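Local coordinates for protein glutathione S-transferase (Cupriavidus metallidurans, PDB 4MK3) that probably transfers glutathione to electrophilic substrates, as glutathione transferases do, and here holds the oxidised tripeptide glutathione sulfinic acid in its pocket, at residues Y91-S96 with R100-G105; A34-V39 with C114-A119; I51-N54 with D59-I62; K24-Q29 with G63-L68. All blocks are in the same frame, centred on the assembly; numbering follows the deposited sequence. Where two conformers were deposited one is given.

Contact 1: residues Y91-S96 with R100-G105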
loop_
_atom_site.group_PDB
_atom_site.type_symbol
_atom_site.label_atom_id
_atom_site.label_comp_id
_atom_site.label_asym_id
_atom_site.label_seq_id
_atom_site.Cartn_x
_atom_site.Cartn_y
_atom_site.Cartn_z
ATOM N N TYR A 91 -7.158 -5.791 10.528
ATOM C CA TYR A 91 -8.461 -6.118 11.055
ATOM C C TYR A 91 -8.500 -7.550 11.604
ATOM O O TYR A 91 -9.019 -7.782 12.696
ATOM C CB TYR A 91 -9.503 -5.927 9.974
ATOM C CG TYR A 91 -10.900 -6.228 10.456
ATOM C CD1 TYR A 91 -11.452 -5.534 11.523
ATOM C CD2 TYR A 91 -11.649 -7.216 9.860
ATOM C CE1 TYR A 91 -12.722 -5.807 11.970
ATOM C CE2 TYR A 91 -12.926 -7.499 10.300
ATOM C CZ TYR A 91 -13.446 -6.792 11.353
ATOM O OH TYR A 91 -14.717 -7.070 11.800
ATOM N N ALA A 92 -7.940 -8.504 10.863
ATOM C CA ALA A 92 -7.932 -9.891 11.320
ATOM C C ALA A 92 -7.236 -10.044 12.677
ATOM O O ALA A 92 -7.647 -10.834 13.515
ATOM C CB ALA A 92 -7.277 -10.785 10.292
ATOM N N ASP A 93 -6.159 -9.289 12.889
ATOM C CA ASP A 93 -5.461 -9.355 14.163
ATOM C C ASP A 93 -6.347 -9.000 15.361
ATOM O O ASP A 93 -6.094 -9.443 16.476
ATOM C CB ASP A 93 -4.212 -8.458 14.149
ATOM C CG ASP A 93 -3.228 -8.825 15.236
ATOM O OD1 ASP A 93 -3.025 -10.035 15.495
ATOM O OD2 ASP A 93 -2.659 -7.905 15.865
ATOM N N THR A 94 -7.390 -8.199 15.136
ATOM C CA THR A 94 -8.282 -7.814 16.233
ATOM C C THR A 94 -9.385 -8.833 16.483
ATOM O O THR A 94 -10.112 -8.742 17.476
ATOM C CB THR A 94 -9.004 -6.478 15.999
ATOM O OG1 THR A 94 -10.039 -6.639 15.016
ATOM C CG2 THR A 94 -8.038 -5.396 15.583
ATOM N N LEU A 95 -9.532 -9.805 15.590
ATOM C CA LEU A 95 -10.704 -10.683 15.656
ATOM C C LEU A 95 -10.583 -11.836 16.661
ATOM O O LEU A 95 -11.572 -12.486 16.995
ATOM C CB LEU A 95 -11.012 -11.251 14.271
ATOM C CG LEU A 95 -11.526 -10.253 13.232
ATOM C CD1 LEU A 95 -11.775 -10.977 11.924
ATOM C CD2 LEU A 95 -12.799 -9.552 13.698
ATOM N N SER A 96 -9.363 -12.082 17.128
ATOM C CA SER A 96 -9.122 -13.119 18.116
ATOM C C SER A 96 -7.957 -12.710 19.013
ATOM O O SER A 96 -7.051 -12.010 18.563
ATOM C CB SER A 96 -8.766 -14.430 17.423
ATOM O OG SER A 96 -8.638 -15.464 18.379
ATOM N N ARG A 100 -1.397 -12.651 18.852
ATOM C CA ARG A 100 -1.316 -11.237 18.497
ATOM C C ARG A 100 -0.099 -10.950 17.612
ATOM O O ARG A 100 1.028 -11.229 18.013
ATOM C CB ARG A 100 -1.190 -10.420 19.776
ATOM C CG ARG A 100 -2.339 -9.491 20.016
ATOM C CD ARG A 100 -2.464 -8.499 18.887
ATOM N NE ARG A 100 -3.409 -7.445 19.230
ATOM C CZ ARG A 100 -3.074 -6.307 19.830
ATOM N NH1 ARG A 100 -4.013 -5.408 20.111
ATOM N NH2 ARG A 100 -1.810 -6.063 20.149
ATOM N N LEU A 101 -0.330 -10.366 16.435
ATOM C CA LEU A 101 0.720 -10.140 15.431
ATOM C C LEU A 101 1.103 -8.689 15.218
ATOM O O LEU A 101 2.124 -8.399 14.597
ATOM C CB LEU A 101 0.294 -10.725 14.093
ATOM C CG LEU A 101 0.168 -12.240 14.083
ATOM C CD1 LEU A 101 -0.400 -12.717 12.734
ATOM C CD2 LEU A 101 1.483 -12.935 14.370
ATOM N N ILE A 102 0.303 -7.768 15.721
ATOM C CA ILE A 102 0.630 -6.354 15.645
ATOM C C ILE A 102 0.674 -5.826 17.075
ATOM O O ILE A 102 -0.331 -5.896 17.803
ATOM C CB ILE A 102 -0.365 -5.551 14.800
ATOM C CG1 ILE A 102 -0.515 -6.167 13.402
ATOM C CG2 ILE A 102 0.106 -4.100 14.673
ATOM C CD1 ILE A 102 -1.589 -5.517 12.548
ATOM N N PRO A 103 1.829 -5.304 17.510
ATOM C CA PRO A 103 1.971 -4.833 18.895
ATOM C C PRO A 103 1.059 -3.678 19.268
ATOM O O PRO A 103 0.628 -2.942 18.384
ATOM C CB PRO A 103 3.434 -4.371 18.951
ATOM C CG PRO A 103 4.098 -5.140 17.905
ATOM C CD PRO A 103 3.116 -5.269 16.800
ATOM N N GLN A 104 0.812 -3.523 20.573
ATOM C CA GLN A 104 0.029 -2.422 21.124
ATOM C C GLN A 104 0.716 -1.058 21.051
ATOM O O GLN A 104 0.068 -0.051 20.776
ATOM C CB GLN A 104 -0.291 -2.689 22.604
ATOM C CG GLN A 104 -1.116 -3.932 22.867
ATOM C CD GLN A 104 -2.568 -3.817 22.418
ATOM O OE1 GLN A 104 -3.262 -4.827 22.312
ATOM N NE2 GLN A 104 -3.038 -2.594 22.162
ATOM N N GLY A 105 2.008 -1.000 21.356
ATOM C CA GLY A 105 2.679 0.291 21.443
ATOM C C GLY A 105 2.778 0.991 20.093
ATOM O O GLY A 105 3.013 0.336 19.102
HETATM O O HOH W 1 -6.448 -8.955 19.281
#
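Asp93 of helix 85-94 reaches across to the loop 100-105 with its carboxylate. Its CB points toward that loop, and with CG anti to the backbone N (chi1 -161°) the headgroup is carried on to two consecutive backbone amides. Asp93 CG lies 3.5 Å from Leu101 N. One oxygen, Asp93 OD1, accepts from Leu101 N at 2.9 Å on its syn side, with a straight N-H...O angle of 161°. The other oxygen takes Ile102 N from above the carboxylate plane, Asp93 OD2 to Ile102 N being 3.0 Å, and a weak second bond runs from Leu101 N to OD2. OD2 also meets the Arg100 side chain, which crosses Asp93 at about a right angle: Arg100 CD is 3.1 Å from Asp93 OD2. The salt bridge of Asp93 OD2 to Arg100 NE, 3.5 Å, is electrostatic alone, because the oxygen stands well out of the guanidinium plane. A water donates to Asp93 O and accepts a weak bond from Arg100 NE. Lys44 of helix 32-44 forms a second salt bridge, to OD1. One buried carboxylate thus ties helix 85-94 to the loop leading into helix 106-134, and two nearby positive charges would probably stabilise its ionised form.

Contact 2: residues A34-V39 with C114-A119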
loop_
_atom_site.group_PDB
_atom_site.type_symbol
_atom_site.label_atom_id
_atom_site.label_comp_id
_atom_site.label_asym_id
_atom_site.label_seq_id
_atom_site.Cartn_x
_atom_site.Cartn_y
_atom_site.Cartn_z
ATOM N N ALA A 34 -2.091 -12.099 -0.798
ATOM C CA ALA A 34 -3.122 -12.944 -0.235
ATOM C C ALA A 34 -2.512 -13.971 0.715
ATOM O O ALA A 34 -3.119 -14.317 1.730
ATOM C CB ALA A 34 -3.907 -13.645 -1.327
ATOM N N ARG A 35 -1.284 -14.419 0.432
ATOM C CA ARG A 35 -0.655 -15.388 1.329
ATOM C C ARG A 35 -0.408 -14.767 2.694
ATOM O O ARG A 35 -0.603 -15.407 3.715
ATOM C CB ARG A 35 0.651 -15.947 0.779
ATOM C CG ARG A 35 1.174 -17.093 1.644
ATOM C CD ARG A 35 2.551 -17.529 1.271
ATOM N NE ARG A 35 2.906 -18.779 1.933
ATOM C CZ ARG A 35 4.014 -19.446 1.694
ATOM N NH1 ARG A 35 4.917 -18.948 0.848
ATOM N NH2 ARG A 35 4.236 -20.606 2.281
ATOM N N LYS A 36 0.008 -13.506 2.705
ATOM C CA LYS A 36 0.170 -12.793 3.965
ATOM C C LYS A 36 -1.102 -12.825 4.803
ATOM O O LYS A 36 -1.082 -13.119 6.004
ATOM C CB LYS A 36 0.624 -11.348 3.700
ATOM C CG LYS A 36 0.746 -10.484 4.952
ATOM C CD LYS A 36 1.224 -9.057 4.645
ATOM C CE LYS A 36 0.228 -8.347 3.757
ATOM N NZ LYS A 36 0.532 -6.899 3.575
ATOM N N VAL A 37 -2.241 -12.540 4.168
ATOM C CA VAL A 37 -3.516 -12.570 4.858
ATOM C C VAL A 37 -3.877 -13.978 5.324
ATOM O O VAL A 37 -4.338 -14.170 6.435
ATOM C CB VAL A 37 -4.625 -12.006 3.955
ATOM C CG1 VAL A 37 -6.011 -12.322 4.534
ATOM C CG2 VAL A 37 -4.413 -10.513 3.728
ATOM N N ARG A 38 -3.667 -14.967 4.473
ATOM C CA ARG A 38 -3.969 -16.329 4.848
ATOM C C ARG A 38 -3.105 -16.804 6.015
ATOM O O ARG A 38 -3.589 -17.510 6.898
ATOM C CB ARG A 38 -3.823 -17.247 3.652
ATOM C CG ARG A 38 -4.771 -16.891 2.526
ATOM C CD ARG A 38 -4.516 -17.758 1.349
ATOM N NE ARG A 38 -4.797 -19.142 1.667
ATOM C CZ ARG A 38 -4.234 -20.163 1.051
ATOM N NH1 ARG A 38 -3.336 -19.926 0.118
ATOM N NH2 ARG A 38 -4.560 -21.406 1.380
ATOM N N VAL A 39 -1.842 -16.404 6.029
ATOM C CA VAL A 39 -0.976 -16.735 7.165
ATOM C C VAL A 39 -1.507 -16.089 8.447
ATOM O O VAL A 39 -1.590 -16.744 9.480
ATOM C CB VAL A 39 0.484 -16.354 6.883
ATOM C CG1 VAL A 39 1.322 -16.405 8.168
ATOM C CG2 VAL A 39 1.069 -17.279 5.806
ATOM N N CYS A 114 6.184 -0.635 9.238
ATOM C CA CYS A 114 7.196 -0.258 8.267
ATOM C C CYS A 114 7.847 -1.500 7.643
ATOM O O CYS A 114 8.065 -1.553 6.435
ATOM C CB CYS A 114 8.211 0.674 8.913
ATOM S SG CYS A 114 9.461 1.253 7.760
ATOM N N TRP A 115 8.106 -2.525 8.444
ATOM C CA TRP A 115 8.544 -3.799 7.910
ATOM C C TRP A 115 7.554 -4.329 6.885
ATOM O O TRP A 115 7.944 -4.831 5.828
ATOM C CB TRP A 115 8.708 -4.836 9.016
ATOM C CG TRP A 115 10.046 -4.860 9.683
ATOM C CD1 TRP A 115 10.367 -4.402 10.934
ATOM C CD2 TRP A 115 11.237 -5.410 9.131
ATOM N NE1 TRP A 115 11.712 -4.618 11.180
ATOM C CE2 TRP A 115 12.254 -5.252 10.091
ATOM C CE3 TRP A 115 11.547 -6.032 7.916
ATOM C CZ2 TRP A 115 13.562 -5.688 9.877
ATOM C CZ3 TRP A 115 12.853 -6.486 7.717
ATOM C CH2 TRP A 115 13.840 -6.300 8.686
ATOM N N GLU A 116 6.264 -4.262 7.188
ATOM C CA GLU A 116 5.252 -4.736 6.252
ATOM C C GLU A 116 5.292 -3.928 4.957
ATOM O O GLU A 116 5.197 -4.481 3.869
ATOM C CB GLU A 116 3.866 -4.685 6.876
ATOM C CG GLU A 116 2.760 -5.146 5.910
ATOM C CD GLU A 116 1.351 -4.954 6.451
ATOM O OE1 GLU A 116 1.119 -4.028 7.262
ATOM O OE2 GLU A 116 0.450 -5.748 6.094
ATOM N N ALA A 117 5.452 -2.621 5.074
ATOM C CA ALA A 117 5.549 -1.766 3.883
ATOM C C ALA A 117 6.781 -2.105 3.051
ATOM O O ALA A 117 6.740 -2.044 1.809
ATOM C CB ALA A 117 5.538 -0.317 4.279
ATOM N N LEU A 118 7.882 -2.423 3.703
ATOM C CA LEU A 118 9.094 -2.808 2.998
ATOM C C LEU A 118 8.867 -4.091 2.213
ATOM O O LEU A 118 9.223 -4.191 1.036
ATOM C CB LEU A 118 10.246 -2.980 3.990
ATOM C CG LEU A 118 11.590 -3.449 3.449
ATOM C CD1 LEU A 118 12.094 -2.543 2.332
ATOM C CD2 LEU A 118 12.585 -3.543 4.590
ATOM N N ALA A 119 8.285 -5.096 2.857
ATOM C CA ALA A 119 8.006 -6.368 2.200
ATOM C C ALA A 119 7.004 -6.212 1.057
ATOM O O ALA A 119 7.199 -6.733 -0.040
ATOM C CB ALA A 119 7.516 -7.376 3.212
#
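The Glu116 carboxylate is the flat group of this contact, and Lys36 NZ approaches it beside OE2 rather than over a face. NZ meets OE2 on the anti side, the side turned away from OE1, and stands 26° out of the carboxylate plane; the bond is 2.8 Å from Lys36 NZ to Glu116 OE2 and is both a hydrogen bond and a salt bridge. OE1 is engaged separately, in a salt bridge with Arg113 one turn back on the same helix, so each oxygen has its own cation.

Long side chains make the meeting possible, since the backbones stay well apart: the nearest CA atoms, those of Lys36 and Glu116, are 9.8 Å from each other. Glu116 runs out extended beyond CG. Lys36 is straight through its first two torsions and then bends at chi3 (62°), which swings the amino group toward OE2; the two side chains cross at about a right angle. Behind the charged atom, Lys36 CE comes to 3.5 Å from Glu116 OE2.

The ammonium has further partners: Asp120 gives a second salt bridge and Ser85 OG a hydrogen bond. Ser85 also lines the glutathione sulfinic acid pocket, and the Lys36 side chain is about 5 Å from that ligand.

In the fold, the pair bridges helix 32-44 of the thioredoxin-like N-terminal domain and helix 106-134 of the all-helical C-terminal domain. Arg86 of helix 85-94 packs on both side chains, while helices 143-164 and 177-192 cover other sides of the two segments.

Contact 3: residues I51-N54 with D59-I62; sequences IEEN and DTTI
In the tight part of this contact two donors from the loop 59-62 grip Glu53 OE2. The hydroxyl of Thr60 donates to it along the anti lone pair, with Thr60 OG1 to Glu53 OE2 2.6 Å. Thr61 N donates too, 3.0 Å from Glu53 OE2 at an N-H...O angle of 154°, but from 38° above the carboxylate plane. The bend of Glu53 at chi2 (63°) turns its carboxylate to these donors. Thr60 OG1 accepts from Ile62 N, 3.3 Å away, closing an ST turn, and Glu53 CG lies 4.2 Å from Ile62 CB on the buried side, where Ile62 packs on Tyr26.

Elsewhere the fit is looser. Glu53 OE1 comes no nearer than 4.0 Å to Thr61 OG1, and exposed Asn54 touches the loop mainly through its backbone, with Asn54 O 3.4 Å from Thr60 CB. Its side-chain oxygen bonds to Trp56 N, and its N to a tetraethylene glycol, probably from the crystallisation liquor.

An alanine in place of Glu53 would probably strand Thr61 N and the Thr60 hydroxyl without their acceptor. Because Thr60 OG1 both donates and accepts, the bonds form a short, probably cooperative chain holding the loop to the residue just after strand 49-52.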
loop_
_atom_site.group_PDB
_atom_site.type_symbol
_atom_site.label_atom_id
_atom_site.label_comp_id
_atom_site.label_asym_id
_atom_site.label_seq_id
_atom_site.Cartn_x
_atom_site.Cartn_y
_atom_site.Cartn_z
ATOM N N ILE A 51 -11.975 -18.385 -1.609
ATOM C CA ILE A 51 -12.548 -18.369 -2.958
ATOM C C ILE A 51 -11.463 -17.963 -3.945
ATOM O O ILE A 51 -11.023 -16.808 -3.942
ATOM C CB ILE A 51 -13.753 -17.408 -3.083
ATOM C CG1 ILE A 51 -14.830 -17.777 -2.058
ATOM C CG2 ILE A 51 -14.341 -17.494 -4.492
ATOM C CD1 ILE A 51 -16.024 -16.849 -2.040
ATOM N N GLU A 52 -11.006 -18.902 -4.773
ATOM C CA GLU A 52 -9.955 -18.596 -5.736
ATOM C C GLU A 52 -10.586 -17.756 -6.820
ATOM O O GLU A 52 -11.640 -18.128 -7.351
ATOM C CB GLU A 52 -9.351 -19.859 -6.370
ATOM C CG GLU A 52 -8.436 -20.663 -5.455
ATOM C CD GLU A 52 -9.177 -21.656 -4.588
ATOM O OE1 GLU A 52 -8.603 -22.111 -3.571
ATOM O OE2 GLU A 52 -10.327 -21.999 -4.933
ATOM N N GLU A 53 -9.943 -16.646 -7.154
ATOM C CA GLU A 53 -10.438 -15.715 -8.156
ATOM C C GLU A 53 -9.263 -15.308 -9.036
ATOM O O GLU A 53 -8.250 -14.838 -8.508
ATOM C CB GLU A 53 -11.014 -14.491 -7.429
ATOM C CG GLU A 53 -11.601 -13.422 -8.327
ATOM C CD GLU A 53 -12.793 -13.903 -9.137
ATOM O OE1 GLU A 53 -13.480 -14.882 -8.739
ATOM O OE2 GLU A 53 -13.023 -13.324 -10.216
ATOM N N ASN A 54 -9.365 -15.530 -10.343
ATOM C CA ASN A 54 -8.364 -15.053 -11.319
ATOM C C ASN A 54 -8.649 -13.639 -11.796
ATOM O O ASN A 54 -9.432 -13.412 -12.736
ATOM C CB ASN A 54 -8.278 -15.979 -12.528
ATOM C CG ASN A 54 -7.246 -15.521 -13.545
ATOM O OD1 ASN A 54 -6.461 -14.614 -13.284
ATOM N ND2 ASN A 54 -7.247 -16.153 -14.713
ATOM N N ASP A 59 -13.250 -12.400 -17.332
ATOM C CA ASP A 59 -14.488 -12.821 -16.673
ATOM C C ASP A 59 -14.472 -12.670 -15.153
ATOM O O ASP A 59 -15.360 -13.166 -14.450
ATOM C CB ASP A 59 -14.794 -14.266 -17.043
ATOM C CG ASP A 59 -15.348 -14.388 -18.426
ATOM O OD1 ASP A 59 -16.171 -13.525 -18.782
ATOM O OD2 ASP A 59 -14.963 -15.326 -19.152
ATOM N N THR A 60 -13.469 -11.990 -14.626
ATOM C CA THR A 60 -13.378 -11.853 -13.189
ATOM C C THR A 60 -14.546 -11.047 -12.636
ATOM O O THR A 60 -15.008 -10.118 -13.276
ATOM C CB THR A 60 -12.037 -11.221 -12.756
ATOM O OG1 THR A 60 -11.963 -11.203 -11.332
ATOM C CG2 THR A 60 -11.884 -9.788 -13.266
ATOM N N THR A 61 -14.998 -11.415 -11.440
ATOM C CA THR A 61 -16.074 -10.685 -10.784
ATOM C C THR A 61 -15.563 -9.964 -9.555
ATOM O O THR A 61 -16.344 -9.532 -8.721
ATOM C CB THR A 61 -17.223 -11.625 -10.373
ATOM O OG1 THR A 61 -16.709 -12.624 -9.491
ATOM C CG2 THR A 61 -17.853 -12.272 -11.588
ATOM N N ILE A 62 -14.252 -9.825 -9.441
ATOM C CA ILE A 62 -13.669 -9.217 -8.248
ATOM C C ILE A 62 -14.172 -7.772 -8.038
ATOM O O ILE A 62 -14.291 -7.316 -6.900
ATOM C CB ILE A 62 -12.117 -9.257 -8.304
ATOM C CG1 ILE A 62 -11.463 -8.759 -6.993
ATOM C CG2 ILE A 62 -11.602 -8.423 -9.459
ATOM C CD1 ILE A 62 -11.780 -9.584 -5.766
#

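Contact 4: residues K24-Q29 with G63-L68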
loop_
_atom_site.group_PDB
_atom_site.type_symbol
_atom_site.label_atom_id
_atom_site.label_comp_id
_atom_site.label_asym_id
_atom_site.label_seq_id
_atom_site.Cartn_x
_atom_site.Cartn_y
_atom_site.Cartn_z
ATOM N N LYS A 24 -15.643 -14.463 3.631
ATOM C CA LYS A 24 -15.093 -14.993 2.393
ATOM C C LYS A 24 -13.846 -14.234 2.022
ATOM O O LYS A 24 -13.834 -13.003 2.032
ATOM C CB LYS A 24 -16.102 -14.868 1.248
ATOM C CG LYS A 24 -17.340 -15.716 1.411
ATOM C CD LYS A 24 -18.361 -15.378 0.327
ATOM C CE LYS A 24 -19.612 -16.219 0.471
ATOM N NZ LYS A 24 -20.257 -16.022 1.790
ATOM N N LEU A 25 -12.789 -14.965 1.681
ATOM C CA LEU A 25 -11.582 -14.342 1.174
ATOM C C LEU A 25 -11.419 -14.658 -0.297
ATOM O O LEU A 25 -11.252 -15.821 -0.686
ATOM C CB LEU A 25 -10.330 -14.811 1.921
ATOM C CG LEU A 25 -9.046 -14.093 1.519
ATOM C CD1 LEU A 25 -8.994 -12.695 2.063
ATOM C CD2 LEU A 25 -7.807 -14.904 1.971
ATOM N N TYR A 26 -11.489 -13.607 -1.103
ATOM C CA TYR A 26 -11.205 -13.676 -2.512
ATOM C C TYR A 26 -9.711 -13.523 -2.679
ATOM O O TYR A 26 -9.110 -12.543 -2.247
ATOM C CB TYR A 26 -11.983 -12.592 -3.292
ATOM C CG TYR A 26 -13.432 -12.901 -3.418
ATOM C CD1 TYR A 26 -14.312 -12.591 -2.392
ATOM C CD2 TYR A 26 -13.924 -13.561 -4.538
ATOM C CE1 TYR A 26 -15.645 -12.891 -2.493
ATOM C CE2 TYR A 26 -15.253 -13.872 -4.647
ATOM C CZ TYR A 26 -16.109 -13.547 -3.627
ATOM O OH TYR A 26 -17.442 -13.877 -3.811
ATOM N N ALA A 27 -9.110 -14.527 -3.295
ATOM C CA ALA A 27 -7.666 -14.642 -3.281
ATOM C C ALA A 27 -7.231 -15.600 -4.353
ATOM O O ALA A 27 -8.035 -16.090 -5.100
ATOM C CB ALA A 27 -7.216 -15.133 -1.926
ATOM N N SER A 28 -5.935 -15.856 -4.431
ATOM C CA SER A 28 -5.436 -16.928 -5.269
ATOM C C SER A 28 -4.378 -17.633 -4.439
ATOM O O SER A 28 -3.905 -17.093 -3.429
ATOM C CB SER A 28 -4.852 -16.395 -6.566
ATOM O OG SER A 28 -3.623 -15.744 -6.296
ATOM N N GLN A 29 -4.028 -18.842 -4.862
ATOM C CA GLN A 29 -3.068 -19.646 -4.117
ATOM C C GLN A 29 -1.636 -19.190 -4.372
ATOM O O GLN A 29 -0.718 -19.610 -3.655
ATOM C CB GLN A 29 -3.216 -21.122 -4.485
ATOM C CG GLN A 29 -4.577 -21.743 -4.134
ATOM C CD GLN A 29 -4.716 -22.115 -2.661
ATOM O OE1 GLN A 29 -3.722 -22.317 -1.960
ATOM N NE2 GLN A 29 -5.958 -22.232 -2.194
ATOM N N GLY A 63 -14.500 -7.087 -9.126
ATOM C CA GLY A 63 -14.965 -5.708 -9.073
ATOM C C GLY A 63 -16.278 -5.480 -8.331
ATOM O O GLY A 63 -16.591 -4.345 -7.965
ATOM N N ARG A 64 -17.022 -6.552 -8.079
ATOM C CA ARG A 64 -18.214 -6.491 -7.226
ATOM C C ARG A 64 -17.848 -6.061 -5.818
ATOM O O ARG A 64 -18.688 -5.517 -5.079
ATOM C CB ARG A 64 -18.880 -7.870 -7.098
ATOM C CG ARG A 64 -19.379 -8.506 -8.362
ATOM C CD ARG A 64 -20.015 -9.857 -8.021
ATOM N NE ARG A 64 -21.033 -9.699 -6.973
ATOM C CZ ARG A 64 -21.450 -10.664 -6.158
ATOM N NH1 ARG A 64 -20.963 -11.893 -6.255
ATOM N NH2 ARG A 64 -22.361 -10.394 -5.236
ATOM N N PHE A 65 -16.616 -6.359 -5.436
ATOM C CA PHE A 65 -16.187 -6.274 -4.051
ATOM C C PHE A 65 -15.066 -5.270 -3.896
ATOM O O PHE A 65 -15.077 -4.462 -2.978
ATOM C CB PHE A 65 -15.746 -7.650 -3.552
ATOM C CG PHE A 65 -16.788 -8.709 -3.738
ATOM C CD1 PHE A 65 -17.954 -8.655 -3.024
ATOM C CD2 PHE A 65 -16.572 -9.756 -4.613
ATOM C CE1 PHE A 65 -18.929 -9.640 -3.198
ATOM C CE2 PHE A 65 -17.534 -10.729 -4.790
ATOM C CZ PHE A 65 -18.679 -10.677 -4.073
ATOM N N ASN A 66 -14.073 -5.339 -4.782
ATOM C CA ASN A 66 -12.925 -4.434 -4.724
ATOM C C ASN A 66 -12.875 -3.670 -6.034
ATOM O O ASN A 66 -12.503 -4.240 -7.076
ATOM C CB ASN A 66 -11.614 -5.191 -4.513
ATOM C CG ASN A 66 -10.429 -4.257 -4.400
ATOM O OD1 ASN A 66 -10.590 -3.047 -4.507
ATOM N ND2 ASN A 66 -9.245 -4.811 -4.196
ATOM N N PRO A 67 -13.243 -2.376 -6.020
ATOM C CA PRO A 67 -13.203 -1.607 -7.266
ATOM C C PRO A 67 -11.817 -1.495 -7.885
ATOM O O PRO A 67 -11.700 -1.190 -9.078
ATOM C CB PRO A 67 -13.707 -0.225 -6.860
ATOM C CG PRO A 67 -13.506 -0.149 -5.423
ATOM C CD PRO A 67 -13.628 -1.550 -4.869
ATOM N N LEU A 68 -10.784 -1.741 -7.094
ATOM C CA LEU A 68 -9.417 -1.708 -7.606
ATOM C C LEU A 68 -9.089 -2.965 -8.395
ATOM O O LEU A 68 -8.029 -3.047 -9.016
ATOM C CB LEU A 68 -8.403 -1.562 -6.477
ATOM C CG LEU A 68 -8.598 -0.365 -5.538
ATOM C CD1 LEU A 68 -7.602 -0.455 -4.393
ATOM C CD2 LEU A 68 -8.487 0.958 -6.300
#
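Tyr26 and Phe65 each carry CG anti to the carbonyl carbon (chi1 -74° and -54°), which sends both rings toward each other between strand 24-27 and the loop 63-68, where the nearest CA atoms, of Tyr26 and Phe65, are 9.1 Å apart. Strand 24-27 is an inner strand of the four-stranded mixed sheet in the thioredoxin-like domain of the glutathione transferase fold, and the loop leads on to strand 73-75. The rings form an offset stack: their centroids lie 4.6 Å apart and the planes are inclined by 30°. Overlap is partial, with Phe65 CD2 above the rim of the tyrosine and Tyr26 CE1 over a face of the phenylalanine.

Phe65 has other neighbours too. The guanidinium of Arg64 has Phe65 CZ over its centre, and Cys73 and Val75 of strand 73-75 touch the phenylalanine; Ile51 packs on Tyr26. A serine at Tyr26 would probably open a gap against Phe65, leaving that ring without its stacking partner and freer to turn. Farther along, Asn66 OD1 accepts from Leu68 N in an Asx turn. The closest atoms of the two side chains are Tyr26 OH and Phe65 CE2, 3.3 Å apart.

Contacts 3 and 4 sit side by side, their centres about 7 Å apart, on neighbouring parallel strands 49-52 and 24-27; Ile51 N lies 2.8 Å from Leu25 O between them. Together they fix the 59-68 loop to the sheet. Contact 2 lies near the chain's centre, about 17 Å from contact 4 between centres, and joins helix 32-44 to helix 106-134 of the other domain. Contact 1, about 14 Å from contact 2 between centres, fastens the linker between helices 85-94 and 106-134. Contact 3 falls within the span of contact 4, contact 1 comes after both, and contact 2 spans contacts 1 and 3 while alternating with contact 4. Contacts 1, 2 and 4 also lie at the dimer interface.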